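Long-range contact in universal stress protein (Mycobacterium smegmatis, PDB 5AHW), which binds cyclic AMP as a homodimeric universal stress protein that carries a Walker A-like, ATP-binding motif: residues 71-75 and 87-91. Residues are numbered along the deposited sequence; the frame is centred on the assembly and turned at random.
Sequences LREAN and EERPV
Helix 65-80 packs against strand 86-92, with Leu71 opposite Glu88: the axes of the two short segments pass 9.1 Å apart at 152°, roughly antiparallel, and the CA atoms of Leu71 and Glu88 are 6.2 Å apart. The two side chains run alongside each other head to tail, Leu71 reaching for the strand and Glu88 for the helix. Beyond CG the Glu88 chain is extended, which carries its carboxylate to the helix, where OE1 lies 3.4 Å from CB of Leu71. There OE2 accepts a hydrogen bond from ND2 of Asn75 over 3.0 Å. Its anti lone pair is used, and the bond is bent; amide and carboxylate stand nearly upright to each other, their planes 78° apart. Asn75, one helical turn after Leu71, turns CG anti to its backbone N (chi1 -165°), and this brings the amide across the end of Glu88. Both residues suit this partly exposed margin, where a long acid can span to the helix and an amide can supply its N-H. Strands 34-41 and 86-92, parallel neighbours at one edge of the chain's sheet, are joined through helix 65-80 in a beta-alpha-beta crossover of the alpha/beta fold. Leucine suits the buried side of the helix: CD1 of Leu71 meets the ring of Pro90 at 3.9 Å from CD, the side chains crossing at about a right angle, while Leu71 also touches Thr39. Glu87, Arg89 and Val91 make the backbone bonds to strand 34-41, so proline fits between them, its ring an apolar surface for this methyl. On the other face of the strand, Arg89 packs on Leu102 of helix 95-105.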
ATOM      1  N   LEU B  71       3.249  20.456  -8.144  1.00 40.30           N
ATOM      2  CA  LEU B  71       4.420  19.590  -8.212  1.00 41.42           C
ATOM      3  C   LEU B  71       5.566  20.115  -7.347  1.00 42.14           C
ATOM      4  O   LEU B  71       6.170  19.311  -6.691  1.00 41.08           O
ATOM      5  CB  LEU B  71       4.877  19.320  -9.663  1.00 41.24           C
ATOM      6  CG  LEU B  71       3.845  18.382 -10.312  1.00 40.41           C
ATOM      7  CD1 LEU B  71       3.940  18.475 -11.820  1.00 40.76           C
ATOM      8  CD2 LEU B  71       3.974  16.938  -9.840  1.00 39.39           C
ATOM      9  N   ARG B  72       5.864  21.421  -7.338  1.00 44.39           N
ATOM     10  CA  ARG B  72       6.947  21.903  -6.466  1.00 49.86           C
ATOM     11  C   ARG B  72       6.654  21.710  -4.972  1.00 48.92           C
ATOM     12  O   ARG B  72       7.507  21.268  -4.208  1.00 50.85           O
ATOM     13  CB  ARG B  72       7.425  23.337  -6.777  1.00 56.14           C
ATOM     14  CG  ARG B  72       6.354  24.403  -6.872  1.00 64.75           C
ATOM     15  CD  ARG B  72       6.935  25.798  -7.171  1.00 75.13           C
ATOM     16  NE  ARG B  72       5.986  26.663  -7.919  1.00 80.70           N
ATOM     17  CZ  ARG B  72       5.815  26.665  -9.249  1.00 83.98           C
ATOM     18  NH1 ARG B  72       6.526  25.863 -10.055  1.00 85.92           N
ATOM     19  NH2 ARG B  72       4.922  27.489  -9.789  1.00 86.74           N
ATOM     20  N   GLU B  73       5.445  21.999  -4.522  1.00 48.67           N
ATOM     21  CA  GLU B  73       5.141  21.729  -3.129  1.00 47.20           C
ATOM     22  C   GLU B  73       5.265  20.235  -2.840  1.00 44.47           C
ATOM     23  O   GLU B  73       5.881  19.863  -1.845  1.00 45.45           O
ATOM     24  CB  GLU B  73       3.795  22.296  -2.728  1.00 48.22           C
ATOM     25  CG  GLU B  73       3.394  22.015  -1.270  1.00 51.01           C
ATOM     26  CD  GLU B  73       4.225  22.757  -0.204  1.00 55.43           C
ATOM     27  OE1 GLU B  73       4.966  23.738  -0.518  1.00 57.19           O
ATOM     28  OE2 GLU B  73       4.105  22.341   0.984  1.00 59.84           O
ATOM     29  N   ALA B  74       4.746  19.371  -3.708  1.00 40.72           N
ATOM     30  CA  ALA B  74       4.900  17.943  -3.453  1.00 39.73           C
ATOM     31  C   ALA B  74       6.355  17.555  -3.357  1.00 41.20           C
ATOM     32  O   ALA B  74       6.740  16.709  -2.544  1.00 41.50           O
ATOM     33  CB  ALA B  74       4.202  17.094  -4.500  1.00 37.71           C
ATOM     34  N   ASN B  75       7.156  18.157  -4.216  1.00 42.13           N
ATOM     35  CA  ASN B  75       8.607  17.944  -4.200  1.00 44.51           C
ATOM     36  C   ASN B  75       9.258  18.333  -2.853  1.00 44.03           C
ATOM     37  O   ASN B  75      10.023  17.574  -2.278  1.00 42.70           O
ATOM     38  CB  ASN B  75       9.259  18.758  -5.332  1.00 45.08           C
ATOM     39  CG  ASN B  75      10.679  18.323  -5.622  1.00 49.17           C
ATOM     40  OD1 ASN B  75      11.482  18.128  -4.721  1.00 49.44           O
ATOM     41  ND2 ASN B  75      11.006  18.189  -6.914  1.00 51.46           N
ATOM     42  N   GLU B  87      11.417  13.095  -9.305  1.00 44.43           N
ATOM     43  CA  GLU B  87      11.130  13.491 -10.663  1.00 44.12           C
ATOM     44  C   GLU B  87       9.703  14.009 -10.603  1.00 41.66           C
ATOM     45  O   GLU B  87       8.901  13.410  -9.891  1.00 40.06           O
ATOM     46  CB  GLU B  87      11.238  12.256 -11.515  1.00 46.63           C
ATOM     47  CG  GLU B  87      11.108  12.444 -13.014  1.00 51.48           C
ATOM     48  CD  GLU B  87      11.352  11.143 -13.799  1.00 53.90           C
ATOM     49  OE1 GLU B  87      12.540  10.778 -13.929  1.00 56.67           O
ATOM     50  OE2 GLU B  87      10.358  10.490 -14.275  1.00 55.67           O
ATOM     51  N   GLU B  88       9.380  15.131 -11.260  1.00 40.51           N
ATOM     52  CA  GLU B  88       7.966  15.604 -11.305  1.00 38.81           C
ATOM     53  C   GLU B  88       7.373  15.293 -12.712  1.00 39.39           C
ATOM     54  O   GLU B  88       8.064  15.533 -13.739  1.00 40.33           O
ATOM     55  CB  GLU B  88       7.902  17.098 -11.031  1.00 39.67           C
ATOM     56  CG  GLU B  88       8.556  17.605  -9.768  1.00 40.95           C
ATOM     57  CD  GLU B  88       8.648  19.115  -9.742  1.00 43.71           C
ATOM     58  OE1 GLU B  88       8.078  19.751 -10.619  1.00 46.95           O
ATOM     59  OE2 GLU B  88       9.286  19.716  -8.870  1.00 46.62           O
ATOM     60  N   ARG B  89       6.163  14.728 -12.782  1.00 36.82           N
ATOM     61  CA  ARG B  89       5.507  14.429 -14.072  1.00 37.51           C
ATOM     62  C   ARG B  89       4.096  15.037 -14.168  1.00 36.33           C
ATOM     63  O   ARG B  89       3.169  14.461 -13.624  1.00 34.38           O
ATOM     64  CB  ARG B  89       5.344  12.924 -14.272  1.00 38.15           C
ATOM     65  CG  ARG B  89       6.593  12.087 -14.134  1.00 40.40           C
ATOM     66  CD  ARG B  89       7.561  12.272 -15.276  1.00 44.69           C
ATOM     67  NE  ARG B  89       6.811  11.985 -16.486  1.00 47.59           N
ATOM     68  CZ  ARG B  89       6.813  10.834 -17.154  1.00 46.96           C
ATOM     69  NH1 ARG B  89       7.641   9.840 -16.825  1.00 45.57           N
ATOM     70  NH2 ARG B  89       5.984  10.725 -18.194  1.00 46.75           N
ATOM     71  N   PRO B  90       3.937  16.193 -14.828  1.00 36.27           N
ATOM     72  CA  PRO B  90       2.607  16.692 -15.135  1.00 37.08           C
ATOM     73  C   PRO B  90       2.032  15.806 -16.204  1.00 37.13           C
ATOM     74  O   PRO B  90       2.631  15.688 -17.201  1.00 38.04           O
ATOM     75  CB  PRO B  90       2.867  18.081 -15.725  1.00 38.19           C
ATOM     76  CG  PRO B  90       4.302  18.075 -16.120  1.00 39.01           C
ATOM     77  CD  PRO B  90       5.007  17.079 -15.300  1.00 37.57           C
ATOM     78  N   VAL B  91       0.905  15.153 -15.982  1.00 38.14           N
ATOM     79  CA  VAL B  91       0.351  14.227 -16.952  1.00 39.38           C
ATOM     80  C   VAL B  91      -1.016  14.686 -17.420  1.00 38.32           C
ATOM     81  O   VAL B  91      -1.889  15.015 -16.608  1.00 36.28           O
ATOM     82  CB  VAL B  91       0.229  12.807 -16.374  1.00 40.48           C
ATOM     83  CG1 VAL B  91      -0.508  11.904 -17.380  1.00 43.15           C
ATOM     84  CG2 VAL B  91       1.606  12.286 -16.109  1.00 41.86           C
TER